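Local structure of dally-like protein (Drosophila melanogaster, 3ODN) at residues E163-C168 with R314-C319; V134-V139 with V188-S193; A235-T240 with G445-R450; K242-Y247 with S435-G440. The protein probably acts as a glypican-family cell-surface heparan sulfate proteoglycan, GPI-anchored to the membrane, with a protein core that includes a region important for Hedgehog signaling. The protein carries 2 engineered substitutions. One frame throughout, in Å; residues are numbered along the deposited sequence.

Contact 1: residues E163-C168 with R314-C319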
loop_
_atom_site.group_PDB
_atom_site.type_symbol
_atom_site.label_atom_id
_atom_site.label_comp_id
_atom_site.label_asym_id
_atom_site.label_seq_id
_atom_site.Cartn_x
_atom_site.Cartn_y
_atom_site.Cartn_z
ATOM N N GLU A 163 -2.353 -37.972 -27.751
ATOM C CA GLU A 163 -1.503 -36.887 -27.263
ATOM C C GLU A 163 -1.067 -35.921 -28.385
ATOM O O GLU A 163 -1.033 -34.705 -28.165
ATOM C CB GLU A 163 -0.275 -37.456 -26.526
ATOM C CG GLU A 163 0.290 -36.508 -25.471
ATOM C CD GLU A 163 1.621 -36.878 -24.838
ATOM O OE1 GLU A 163 1.888 -38.088 -24.648
ATOM O OE2 GLU A 163 2.382 -35.945 -24.493
ATOM N N ASN A 164 -0.737 -36.464 -29.575
ATOM C CA ASN A 164 -0.302 -35.681 -30.740
ATOM C C ASN A 164 -1.423 -34.803 -31.277
ATOM O O ASN A 164 -1.156 -33.663 -31.666
ATOM C CB ASN A 164 0.256 -36.580 -31.849
ATOM C CG ASN A 164 1.419 -37.451 -31.425
ATOM O OD1 ASN A 164 2.475 -36.964 -30.995
ATOM N ND2 ASN A 164 1.255 -38.762 -31.566
ATOM N N TYR A 165 -2.681 -35.319 -31.272
ATOM C CA TYR A 165 -3.838 -34.547 -31.733
ATOM C C TYR A 165 -4.130 -33.368 -30.791
ATOM O O TYR A 165 -4.200 -32.235 -31.262
ATOM C CB TYR A 165 -5.101 -35.414 -31.947
ATOM C CG TYR A 165 -6.136 -34.731 -32.823
ATOM C CD1 TYR A 165 -6.197 -34.984 -34.190
ATOM C CD2 TYR A 165 -7.026 -33.801 -32.292
ATOM C CE1 TYR A 165 -7.133 -34.346 -35.003
ATOM C CE2 TYR A 165 -7.949 -33.138 -33.098
ATOM C CZ TYR A 165 -7.994 -33.407 -34.454
ATOM O OH TYR A 165 -8.910 -32.765 -35.252
ATOM N N MET A 166 -4.267 -33.636 -29.473
ATOM C CA MET A 166 -4.563 -32.623 -28.458
ATOM C C MET A 166 -3.526 -31.502 -28.338
ATOM O O MET A 166 -3.898 -30.385 -27.987
ATOM C CB MET A 166 -4.930 -33.250 -27.103
ATOM C CG MET A 166 -6.274 -34.012 -27.113
ATOM S SD MET A 166 -7.678 -33.214 -27.971
ATOM C CE MET A 166 -8.025 -31.842 -26.866
ATOM N N ARG A 167 -2.249 -31.782 -28.699
ATOM C CA ARG A 167 -1.159 -30.806 -28.714
ATOM C C ARG A 167 -1.396 -29.777 -29.824
ATOM O O ARG A 167 -1.115 -28.593 -29.620
ATOM C CB ARG A 167 0.198 -31.499 -28.910
ATOM C CG ARG A 167 0.982 -31.690 -27.618
ATOM C CD ARG A 167 2.377 -32.245 -27.862
ATOM N NE ARG A 167 2.419 -33.705 -27.731
ATOM C CZ ARG A 167 2.803 -34.541 -28.692
ATOM N NH1 ARG A 167 3.196 -34.075 -29.872
ATOM N NH2 ARG A 167 2.802 -35.851 -28.478
ATOM N N CYS A 168 -1.931 -30.232 -30.989
ATOM C CA CYS A 168 -2.268 -29.400 -32.158
ATOM C C CYS A 168 -3.424 -28.455 -31.803
ATOM O O CYS A 168 -3.424 -27.290 -32.204
ATOM C CB CYS A 168 -2.611 -30.281 -33.361
ATOM S SG CYS A 168 -3.387 -29.400 -34.751
ATOM N N ARG A 314 -13.251 -25.651 -37.361
ATOM C CA ARG A 314 -11.999 -24.892 -37.460
ATOM C C ARG A 314 -10.797 -25.713 -36.965
ATOM O O ARG A 314 -9.690 -25.533 -37.475
ATOM C CB ARG A 314 -12.097 -23.582 -36.672
ATOM C CG ARG A 314 -13.168 -22.605 -37.151
ATOM C CD ARG A 314 -13.550 -21.686 -36.007
ATOM N NE ARG A 314 -14.697 -20.832 -36.315
ATOM C CZ ARG A 314 -15.239 -19.983 -35.449
ATOM N NH1 ARG A 314 -14.753 -19.878 -34.218
ATOM N NH2 ARG A 314 -16.274 -19.231 -35.806
ATOM N N VAL A 315 -11.022 -26.602 -35.972
ATOM C CA VAL A 315 -9.993 -27.487 -35.415
ATOM C C VAL A 315 -9.686 -28.564 -36.445
ATOM O O VAL A 315 -8.515 -28.814 -36.738
ATOM C CB VAL A 315 -10.395 -28.101 -34.036
ATOM C CG1 VAL A 315 -9.376 -29.141 -33.562
ATOM C CG2 VAL A 315 -10.586 -27.018 -32.975
ATOM N N PHE A 316 -10.746 -29.182 -37.003
ATOM C CA PHE A 316 -10.667 -30.268 -37.996
ATOM C C PHE A 316 -9.883 -29.921 -39.279
ATOM O O PHE A 316 -9.227 -30.797 -39.849
ATOM C CB PHE A 316 -12.057 -30.888 -38.274
ATOM C CG PHE A 316 -12.665 -31.787 -37.203
ATOM C CD1 PHE A 316 -11.974 -32.078 -36.027
ATOM C CD2 PHE A 316 -13.929 -32.346 -37.374
ATOM C CE1 PHE A 316 -12.535 -32.907 -35.045
ATOM C CE2 PHE A 316 -14.485 -33.182 -36.394
ATOM C CZ PHE A 316 -13.780 -33.464 -35.243
ATOM N N GLN A 317 -9.905 -28.641 -39.694
ATOM C CA GLN A 317 -9.143 -28.116 -40.839
ATOM C C GLN A 317 -7.641 -28.039 -40.477
ATOM O O GLN A 317 -6.790 -28.332 -41.325
ATOM C CB GLN A 317 -9.651 -26.713 -41.230
ATOM C CG GLN A 317 -10.991 -26.708 -41.954
ATOM C CD GLN A 317 -11.541 -25.314 -42.115
ATOM O OE1 GLN A 317 -10.963 -24.458 -42.797
ATOM N NE2 GLN A 317 -12.692 -25.064 -41.510
ATOM N N GLY A 318 -7.355 -27.648 -39.224
ATOM C CA GLY A 318 -6.012 -27.503 -38.672
ATOM C C GLY A 318 -5.253 -28.800 -38.463
ATOM O O GLY A 318 -4.118 -28.925 -38.930
ATOM N N CYS A 319 -5.863 -29.771 -37.750
ATOM C CA CYS A 319 -5.228 -31.065 -37.471
ATOM C C CYS A 319 -5.730 -32.172 -38.403
ATOM O O CYS A 319 -4.972 -32.615 -39.265
ATOM C CB CYS A 319 -5.340 -31.464 -35.997
ATOM S SG CYS A 319 -5.313 -30.079 -34.820
#

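Contact 2: residues V134-V139 with V188-S193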
loop_
_atom_site.group_PDB
_atom_site.type_symbol
_atom_site.label_atom_id
_atom_site.label_comp_id
_atom_site.label_asym_id
_atom_site.label_seq_id
_atom_site.Cartn_x
_atom_site.Cartn_y
_atom_site.Cartn_z
ATOM N N VAL A 134 3.827 -16.350 -7.478
ATOM C CA VAL A 134 3.036 -16.792 -8.626
ATOM C C VAL A 134 3.056 -15.750 -9.778
ATOM O O VAL A 134 2.912 -14.565 -9.519
ATOM C CB VAL A 134 1.568 -17.053 -8.144
ATOM C CG1 VAL A 134 0.643 -17.429 -9.293
ATOM C CG2 VAL A 134 1.513 -18.099 -7.040
ATOM N N ASP A 135 3.196 -16.213 -11.038
ATOM C CA ASP A 135 3.044 -15.382 -12.235
ATOM C C ASP A 135 1.576 -15.584 -12.624
ATOM O O ASP A 135 1.204 -16.666 -13.108
ATOM C CB ASP A 135 3.971 -15.837 -13.388
ATOM C CG ASP A 135 3.819 -15.068 -14.704
ATOM O OD1 ASP A 135 3.084 -14.047 -14.726
ATOM O OD2 ASP A 135 4.455 -15.468 -15.702
ATOM N N LEU A 136 0.752 -14.552 -12.381
ATOM C CA LEU A 136 -0.687 -14.562 -12.621
ATOM C C LEU A 136 -1.118 -14.725 -14.064
ATOM O O LEU A 136 -2.127 -15.369 -14.318
ATOM C CB LEU A 136 -1.355 -13.340 -11.984
ATOM C CG LEU A 136 -1.301 -13.276 -10.460
ATOM C CD1 LEU A 136 -1.406 -11.847 -9.967
ATOM C CD2 LEU A 136 -2.333 -14.188 -9.828
ATOM N N LEU A 137 -0.374 -14.159 -15.004
ATOM C CA LEU A 137 -0.693 -14.269 -16.423
ATOM C C LEU A 137 -0.462 -15.662 -16.981
ATOM O O LEU A 137 -1.229 -16.088 -17.839
ATOM C CB LEU A 137 0.085 -13.234 -17.233
ATOM C CG LEU A 137 -0.250 -11.790 -16.936
ATOM C CD1 LEU A 137 0.845 -10.902 -17.395
ATOM C CD2 LEU A 137 -1.600 -11.401 -17.492
ATOM N N GLU A 138 0.583 -16.367 -16.485
ATOM C CA GLU A 138 0.979 -17.743 -16.865
ATOM C C GLU A 138 -0.103 -18.723 -16.398
ATOM O O GLU A 138 -0.563 -19.573 -17.166
ATOM C CB GLU A 138 2.332 -18.076 -16.203
ATOM C CG GLU A 138 3.053 -19.326 -16.696
ATOM C CD GLU A 138 4.518 -19.392 -16.286
ATOM O OE1 GLU A 138 4.821 -19.147 -15.095
ATOM O OE2 GLU A 138 5.367 -19.682 -17.163
ATOM N N VAL A 139 -0.515 -18.565 -15.138
ATOM C CA VAL A 139 -1.567 -19.304 -14.447
ATOM C C VAL A 139 -2.911 -19.244 -15.228
ATOM O O VAL A 139 -3.487 -20.296 -15.493
ATOM C CB VAL A 139 -1.647 -18.804 -12.968
ATOM C CG1 VAL A 139 -2.981 -19.136 -12.297
ATOM C CG2 VAL A 139 -0.487 -19.360 -12.157
ATOM N N VAL A 188 -5.601 -9.952 -17.722
ATOM C CA VAL A 188 -5.041 -8.617 -17.532
ATOM C C VAL A 188 -5.737 -7.956 -16.318
ATOM O O VAL A 188 -5.040 -7.374 -15.485
ATOM C CB VAL A 188 -5.030 -7.789 -18.860
ATOM C CG1 VAL A 188 -4.651 -6.329 -18.632
ATOM C CG2 VAL A 188 -4.082 -8.418 -19.887
ATOM N N GLN A 189 -7.073 -8.152 -16.147
ATOM C CA GLN A 189 -7.827 -7.647 -14.977
ATOM C C GLN A 189 -7.333 -8.306 -13.693
ATOM O O GLN A 189 -7.108 -7.609 -12.731
ATOM C CB GLN A 189 -9.346 -7.880 -15.108
ATOM C CG GLN A 189 -10.060 -6.986 -16.111
ATOM C CD GLN A 189 -11.529 -7.342 -16.206
ATOM O OE1 GLN A 189 -12.320 -7.073 -15.290
ATOM N NE2 GLN A 189 -11.934 -7.960 -17.315
ATOM N N ILE A 190 -7.169 -9.648 -13.679
ATOM C CA ILE A 190 -6.679 -10.406 -12.523
ATOM C C ILE A 190 -5.291 -9.921 -12.125
ATOM O O ILE A 190 -5.076 -9.649 -10.956
ATOM C CB ILE A 190 -6.748 -11.954 -12.766
ATOM C CG1 ILE A 190 -8.183 -12.455 -12.566
ATOM C CG2 ILE A 190 -5.788 -12.743 -11.833
ATOM C CD1 ILE A 190 -8.575 -13.560 -13.474
ATOM N N LYS A 191 -4.352 -9.842 -13.079
ATOM C CA LYS A 191 -2.989 -9.372 -12.846
ATOM C C LYS A 191 -3.022 -7.962 -12.219
ATOM O O LYS A 191 -2.534 -7.786 -11.119
ATOM C CB LYS A 191 -2.170 -9.382 -14.163
ATOM C CG LYS A 191 -0.681 -9.033 -13.981
ATOM C CD LYS A 191 -0.269 -7.888 -14.874
ATOM C CE LYS A 191 0.986 -7.186 -14.402
ATOM N NZ LYS A 191 2.007 -7.063 -15.484
ATOM N N ARG A 192 -3.669 -6.995 -12.868
ATOM C CA ARG A 192 -3.705 -5.606 -12.387
ATOM C C ARG A 192 -4.328 -5.409 -11.029
ATOM O O ARG A 192 -3.761 -4.695 -10.201
ATOM C CB ARG A 192 -4.274 -4.653 -13.451
ATOM C CG ARG A 192 -3.448 -4.635 -14.756
ATOM C CD ARG A 192 -3.790 -3.418 -15.577
ATOM N NE ARG A 192 -3.370 -3.500 -16.977
ATOM C CZ ARG A 192 -3.961 -2.830 -17.962
ATOM N NH1 ARG A 192 -4.993 -2.033 -17.708
ATOM N NH2 ARG A 192 -3.541 -2.968 -19.212
ATOM N N SER A 193 -5.446 -6.109 -10.752
ATOM C CA SER A 193 -6.144 -5.982 -9.466
ATOM C C SER A 193 -5.466 -6.743 -8.336
ATOM O O SER A 193 -5.424 -6.213 -7.248
ATOM C CB SER A 193 -7.622 -6.334 -9.606
ATOM O OG SER A 193 -7.783 -7.620 -10.175
#

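Contact 3: residues A235-T240 with G445-R450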
loop_
_atom_site.group_PDB
_atom_site.type_symbol
_atom_site.label_atom_id
_atom_site.label_comp_id
_atom_site.label_asym_id
_atom_site.label_seq_id
_atom_site.Cartn_x
_atom_site.Cartn_y
_atom_site.Cartn_z
ATOM N N ALA A 235 14.474 32.206 31.337
ATOM C CA ALA A 235 14.450 32.264 32.788
ATOM C C ALA A 235 15.857 32.554 33.337
ATOM O O ALA A 235 15.981 33.216 34.379
ATOM C CB ALA A 235 13.928 30.945 33.331
ATOM N N CYS A 236 16.914 32.112 32.600
ATOM C CA CYS A 236 18.332 32.339 32.919
ATOM C C CYS A 236 18.695 33.820 32.984
ATOM O O CYS A 236 19.667 34.173 33.636
ATOM C CB CYS A 236 19.231 31.609 31.932
ATOM S SG CYS A 236 19.781 29.993 32.503
ATOM N N LYS A 237 17.960 34.660 32.246
ATOM C CA LYS A 237 18.134 36.098 32.176
ATOM C C LYS A 237 17.031 36.810 32.999
ATOM O O LYS A 237 16.847 38.027 32.876
ATOM C CB LYS A 237 18.141 36.565 30.707
ATOM C CG LYS A 237 19.388 36.187 29.915
ATOM C CD LYS A 237 19.422 36.878 28.544
ATOM C CE LYS A 237 20.198 38.182 28.548
ATOM N NZ LYS A 237 20.379 38.737 27.179
ATOM N N GLY A 238 16.323 36.031 33.831
ATOM C CA GLY A 238 15.258 36.513 34.707
ATOM C C GLY A 238 14.008 36.973 33.983
ATOM O O GLY A 238 13.514 38.081 34.235
ATOM N N TYR A 239 13.504 36.125 33.078
ATOM C CA TYR A 239 12.324 36.366 32.247
ATOM C C TYR A 239 11.275 35.231 32.398
ATOM O O TYR A 239 11.648 34.074 32.581
ATOM C CB TYR A 239 12.732 36.486 30.765
ATOM C CG TYR A 239 13.750 37.552 30.400
ATOM C CD1 TYR A 239 14.601 37.384 29.308
ATOM C CD2 TYR A 239 13.772 38.781 31.057
ATOM C CE1 TYR A 239 15.462 38.399 28.897
ATOM C CE2 TYR A 239 14.659 39.791 30.677
ATOM C CZ TYR A 239 15.504 39.592 29.598
ATOM O OH TYR A 239 16.377 40.580 29.221
ATOM N N THR A 240 9.972 35.579 32.304
ATOM C CA THR A 240 8.824 34.669 32.478
ATOM C C THR A 240 8.069 34.456 31.173
ATOM O O THR A 240 7.123 33.663 31.112
ATOM C CB THR A 240 7.919 35.135 33.653
ATOM O OG1 THR A 240 7.526 36.499 33.466
ATOM C CG2 THR A 240 8.599 34.997 35.017
ATOM N N GLY A 445 16.197 33.788 22.031
ATOM C CA GLY A 445 17.572 33.293 22.020
ATOM C C GLY A 445 18.589 34.311 22.504
ATOM O O GLY A 445 19.732 33.955 22.792
ATOM N N HIS A 446 18.176 35.590 22.602
ATOM C CA HIS A 446 18.998 36.716 23.060
ATOM C C HIS A 446 18.266 37.456 24.163
ATOM O O HIS A 446 18.770 37.509 25.279
ATOM C CB HIS A 446 19.304 37.682 21.908
ATOM C CG HIS A 446 20.016 37.043 20.762
ATOM N ND1 HIS A 446 21.396 37.058 20.669
ATOM C CD2 HIS A 446 19.512 36.390 19.693
ATOM C CE1 HIS A 446 21.688 36.408 19.557
ATOM N NE2 HIS A 446 20.585 35.971 18.943
ATOM N N THR A 447 17.060 37.999 23.871
ATOM C CA THR A 447 16.230 38.751 24.824
ATOM C C THR A 447 14.735 38.556 24.592
ATOM O O THR A 447 14.315 37.649 23.865
ATOM C CB THR A 447 16.521 40.259 24.711
ATOM O OG1 THR A 447 17.255 40.551 23.518
ATOM C CG2 THR A 447 17.191 40.819 25.948
ATOM N N ILE A 448 13.926 39.433 25.217
ATOM C CA ILE A 448 12.499 39.468 24.999
ATOM C C ILE A 448 12.361 40.415 23.829
ATOM O O ILE A 448 12.471 41.626 23.992
ATOM C CB ILE A 448 11.685 39.874 26.243
ATOM C CG1 ILE A 448 11.832 38.810 27.332
ATOM C CG2 ILE A 448 10.194 40.073 25.888
ATOM C CD1 ILE A 448 11.426 39.269 28.614
ATOM N N ASP A 449 12.243 39.842 22.621
ATOM C CA ASP A 449 12.142 40.619 21.391
ATOM C C ASP A 449 11.623 39.740 20.292
ATOM O O ASP A 449 11.449 38.539 20.495
ATOM C CB ASP A 449 13.532 41.177 20.998
ATOM C CG ASP A 449 13.581 42.643 20.600
ATOM O OD1 ASP A 449 12.600 43.132 19.989
ATOM O OD2 ASP A 449 14.632 43.278 20.821
ATOM N N ARG A 450 11.411 40.332 19.110
ATOM C CA ARG A 450 10.960 39.625 17.917
ATOM C C ARG A 450 12.091 38.751 17.383
ATOM O O ARG A 450 13.234 39.201 17.276
ATOM C CB ARG A 450 10.486 40.611 16.833
ATOM C CG ARG A 450 9.635 41.751 17.373
ATOM C CD ARG A 450 8.964 42.563 16.284
ATOM N NE ARG A 450 8.337 43.778 16.818
ATOM C CZ ARG A 450 7.131 43.822 17.376
ATOM N NH1 ARG A 450 6.400 42.721 17.485
ATOM N NH2 ARG A 450 6.644 44.969 17.825
#

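Contact 4: residues K242-Y247 with S435-G440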
loop_
_atom_site.group_PDB
_atom_site.type_symbol
_atom_site.label_atom_id
_atom_site.label_comp_id
_atom_site.label_asym_id
_atom_site.label_seq_id
_atom_site.Cartn_x
_atom_site.Cartn_y
_atom_site.Cartn_z
ATOM N N LYS A 242 7.284 33.196 27.443
ATOM C CA LYS A 242 7.355 31.936 26.725
ATOM C C LYS A 242 8.199 32.087 25.440
ATOM O O LYS A 242 8.377 33.213 24.991
ATOM C CB LYS A 242 5.932 31.408 26.435
ATOM C CG LYS A 242 5.581 30.200 27.286
ATOM C CD LYS A 242 4.871 30.550 28.578
ATOM C CE LYS A 242 4.550 29.305 29.367
ATOM N NZ LYS A 242 4.132 29.629 30.755
ATOM N N PRO A 243 8.747 31.005 24.832
ATOM C CA PRO A 243 9.593 31.197 23.637
ATOM C C PRO A 243 8.814 31.600 22.394
ATOM O O PRO A 243 7.684 31.159 22.246
ATOM C CB PRO A 243 10.249 29.822 23.439
ATOM C CG PRO A 243 9.957 29.043 24.683
ATOM C CD PRO A 243 8.677 29.581 25.208
ATOM N N CYS A 244 9.415 32.420 21.496
ATOM C CA CYS A 244 8.788 32.812 20.228
ATOM C C CYS A 244 8.546 31.545 19.416
ATOM O O CYS A 244 9.394 30.654 19.435
ATOM C CB CYS A 244 9.641 33.820 19.461
ATOM S SG CYS A 244 9.866 35.427 20.301
ATOM N N THR A 245 7.370 31.425 18.779
ATOM C CA THR A 245 6.963 30.235 18.021
ATOM C C THR A 245 7.923 29.836 16.901
ATOM O O THR A 245 8.288 28.658 16.829
ATOM C CB THR A 245 5.490 30.308 17.589
ATOM O OG1 THR A 245 4.690 30.521 18.739
ATOM C CG2 THR A 245 5.005 29.019 16.895
ATOM N N ASN A 246 8.308 30.803 16.036
ATOM C CA ASN A 246 9.218 30.608 14.896
ATOM C C ASN A 246 10.631 30.243 15.321
ATOM O O ASN A 246 11.334 29.552 14.586
ATOM C CB ASN A 246 9.177 31.775 13.904
ATOM C CG ASN A 246 7.856 31.930 13.177
ATOM O OD1 ASN A 246 6.929 31.110 13.297
ATOM N ND2 ASN A 246 7.750 32.974 12.370
ATOM N N TYR A 247 11.011 30.647 16.547
ATOM C CA TYR A 247 12.271 30.291 17.195
ATOM C C TYR A 247 12.228 28.772 17.512
ATOM O O TYR A 247 13.076 28.014 17.036
ATOM C CB TYR A 247 12.461 31.161 18.463
ATOM C CG TYR A 247 13.635 30.807 19.359
ATOM C CD1 TYR A 247 14.826 30.304 18.825
ATOM C CD2 TYR A 247 13.583 31.035 20.733
ATOM C CE1 TYR A 247 15.912 29.994 19.646
ATOM C CE2 TYR A 247 14.662 30.728 21.558
ATOM C CZ TYR A 247 15.826 30.213 21.010
ATOM O OH TYR A 247 16.901 29.936 21.818
ATOM N N SER A 435 4.769 31.299 22.122
ATOM C CA SER A 435 4.009 32.512 21.812
ATOM C C SER A 435 4.395 33.104 20.450
ATOM O O SER A 435 5.487 32.849 19.957
ATOM C CB SER A 435 4.203 33.510 22.952
ATOM O OG SER A 435 4.048 34.866 22.580
ATOM N N SER A 436 3.501 33.879 19.844
ATOM C CA SER A 436 3.771 34.497 18.546
ATOM C C SER A 436 4.734 35.708 18.610
ATOM O O SER A 436 4.821 36.431 19.611
ATOM C CB SER A 436 2.473 34.847 17.825
ATOM O OG SER A 436 2.694 35.692 16.708
ATOM N N ASP A 437 5.443 35.905 17.499
ATOM C CA ASP A 437 6.436 36.948 17.250
ATOM C C ASP A 437 5.837 38.356 17.234
ATOM O O ASP A 437 6.511 39.302 17.655
ATOM C CB ASP A 437 7.076 36.666 15.872
ATOM C CG ASP A 437 8.477 37.186 15.704
ATOM O OD1 ASP A 437 8.770 37.770 14.638
ATOM O OD2 ASP A 437 9.295 36.974 16.614
ATOM N N VAL A 438 4.585 38.478 16.722
ATOM C CA VAL A 438 3.803 39.701 16.460
ATOM C C VAL A 438 3.874 40.844 17.460
ATOM O O VAL A 438 3.734 41.993 17.043
ATOM C CB VAL A 438 2.348 39.470 15.949
ATOM C CG1 VAL A 438 2.303 38.510 14.768
ATOM C CG2 VAL A 438 1.408 39.019 17.063
ATOM N N ASP A 439 4.058 40.548 18.761
ATOM C CA ASP A 439 4.102 41.562 19.833
ATOM C C ASP A 439 5.498 41.810 20.420
ATOM O O ASP A 439 5.692 42.798 21.127
ATOM C CB ASP A 439 3.111 41.190 20.953
ATOM C CG ASP A 439 3.448 39.939 21.753
ATOM O OD1 ASP A 439 4.287 39.121 21.282
ATOM O OD2 ASP A 439 2.856 39.753 22.823
ATOM N N GLY A 440 6.432 40.892 20.169
ATOM C CA GLY A 440 7.806 40.972 20.670
ATOM C C GLY A 440 7.945 40.654 22.144
ATOM O O GLY A 440 8.967 40.968 22.755
#

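Contact 1: residues E163-C168 with R314-C319
Cys168 and Cys319, whose CA atoms lie 6.3 Å apart, join helix 163-176 to the end of helix 308-318; the local axes run at 118° to each other and approach no closer than 10.9 Å. The motif is a disulfide between helices, here in the all-helical core of a glypican, and it ties together parts of the chain about 150 residues apart. Cys168 SG stands anti to its backbone N and meets Cys319 SG at 2.0 Å; a chi3 of -93° makes the bridge left-handed and close to the relaxed value for a disulfide.

The bridge is backed by Tyr165, one turn earlier on the same helix as Cys168. Its CG is anti to the backbone N (chi1 -162°), and the ring reaches past the disulfide toward the partner helix. Over one ring face lies Cys319: its CB makes a CH-pi contact 3.9 Å from the centroid of the Tyr165 ring, and Cys319 SG follows as a sulfur-aromatic contact, 4.5 Å from the same centroid.

Beyond the ring, the side chains of Tyr165 and Phe316 cross at about a right angle, and the Tyr165 hydroxyl hydrogen-bonds to Gly320 O just past the second segment. Val315, buried, also touches Tyr148 and Phe152 of helix 136-155 and Val169 and Leu176 of helix 163-176, while Phe316 packs edge-to-face with Tyr159. Apart from the Gly320 carbonyl, carbon atoms of the second segment border the phenol oxygen: Val315 CG1 lies 4.0 Å from Tyr165 OH, and Phe316 CD1 approaches Tyr165 OH to 3.2 Å.

Contact 2: residues V134-V139 with V188-S193
Leu136 and Leu137, in the first turn of helix 136-155, pack on Lys191 and Ile190 of helix 182-214, a helix-start-on-helix contact of the glypican bundle. The backbones come nearest at Leu136 and Lys191, whose CA atoms are 5.7 Å apart.

Apolar packing carries the contact, and no hydrogen bond crosses it. The two methyls of Leu136 divide their work: CD1 rests 4.1 Å from Lys191 CA, against the backbone, while CD2 meets Ile190 CG2 at 4.2 Å. Leu137 lies against the aliphatic part of Lys191, its CD2 3.9 Å from Lys191 CB. Lys191 CG is anti to the backbone N (chi1 -174°), which sets that carbon beside Leu137 CG; the chain then bends at chi2, and CD lies 4.1 Å from Leu137 CD1. The ammonium NZ goes on to a salt bridge with Asp500, near the modelled C-terminal end.

Polar bonds act within each segment. Asp135 is the N-cap of helix 136-155, its OD1 accepting weakly from Leu137 N. In the partner helix Gln189 O is gripped twice, by the N and the OG of Ser193, which reach it from opposite faces of its carbonyl plane; the buried hydroxyl is thereby satisfied by its own helix.

Around this pair, Leu136 also touches Phe194 on helix 182-214, Val139 packs on helix 115-131, and Ile190 and Ser193 face Val289 of helix 287-290.

Contact 3: residues A235-T240 with G445-R450
Tyr239 and Ile448 form the apolar centre of this contact between two irregular loops, a surface packing of coil on coil in a core domain that is otherwise mostly helical. The backbones stay well apart, with 7.9 Å between the CA atoms of these two residues, so side chains span the gap.

The principal interaction is CH-pi. Ile448 CD1 sits over one face of the phenol, 3.5 Å from the centroid of the Tyr239 ring and displaced toward the CB end, where it touches Tyr239 CG at 3.4 Å. Ile448 CG1, held anti to its own carbonyl carbon (chi1 -65°), follows on the same side near Tyr239 CD1. The opposite face is approached by Lys237 O, 3.5 Å above the ring plane, and the ring is thus held between an isoleucine methyl and a carbonyl of its own loop. At the far end Thr447 CG2 comes within 3.4 Å of Tyr239 OH, a van der Waals contact.

One hydrogen bond crosses the interface. The Lys237 chain bends at chi3 (94°), and its NZ donates to His446 O over 2.8 Å, somewhat tilted from the carbonyl plane. The accepting loop is itself shaped by Asn444, whose OD1 takes the backbone N-H groups of both His446 and Thr447 and whose ND2 donates to Arg450 O.

Lys237 also rests on Trp443, and a backbone bond joins Cys236 to Cys45. The first loop runs between helices 222-231 and 245-255, and the second lies in the long connection from helix 422-428 to helix 479-496.

Contact 4: residues K242-Y247 with S435-G440
Thr245 turns its side chain toward Ser435 and holds that residue's carbonyl from two directions. Its backbone N donates to Ser435 O at 2.6 Å, tilted only modestly from the carbonyl plane. Its hydroxyl, with OG1 anti to the carbonyl carbon of Thr245 (chi1 -55°), donates to Ser435 O at 2.7 Å from almost directly above that plane. The same hydroxyl is also hydrogen-bonded to Ser434 OG.

Ser435 N in turn donates to Pro243 O at 2.9 Å. Together the backbone bonds give the pattern of a single parallel beta bridge centred on Cys244 and Ser435, whose CA atoms lie 5.0 Å apart, in a protein with no extended strand. Cys244 is also the N-cap residue of helix 245-255, which places the bridge directly at the helix start.

Farther along, Cys244 SG comes 4.0 Å from Asp437 OD2, a packing contact; that carboxylate oxygen is hydrogen-bonded to Tyr451 N, while the sulfur forms the disulfide with Cys442. The loop after helix 422-428 is thus pinned to the beginning of helix 245-255 by both bridge and disulfide, while Pro243 and Tyr247 pack on Met230 of helix 222-231.

How the contacts relate
The four contacts are strung along an elongated helical core. Contact 1 lies about 46 Å from the chain's centre and contact 2 about 18 Å from it on the same side, their own centres about 28 Å apart; they share the succession of helices 136-155, 163-176 and 182-214, and their segments alternate along the sequence. Contacts 3 and 4 occupy the opposite end, about 93 and 85 Å from contact 1 between centres. Their centres are about 11 Å apart and they touch through Arg450, with contact 4 falling between the segments of contact 3 in sequence. Together they fasten the chain after the unmodelled region 322-397 back onto loops near helix 245-255, whereas contact 1 secures the far end.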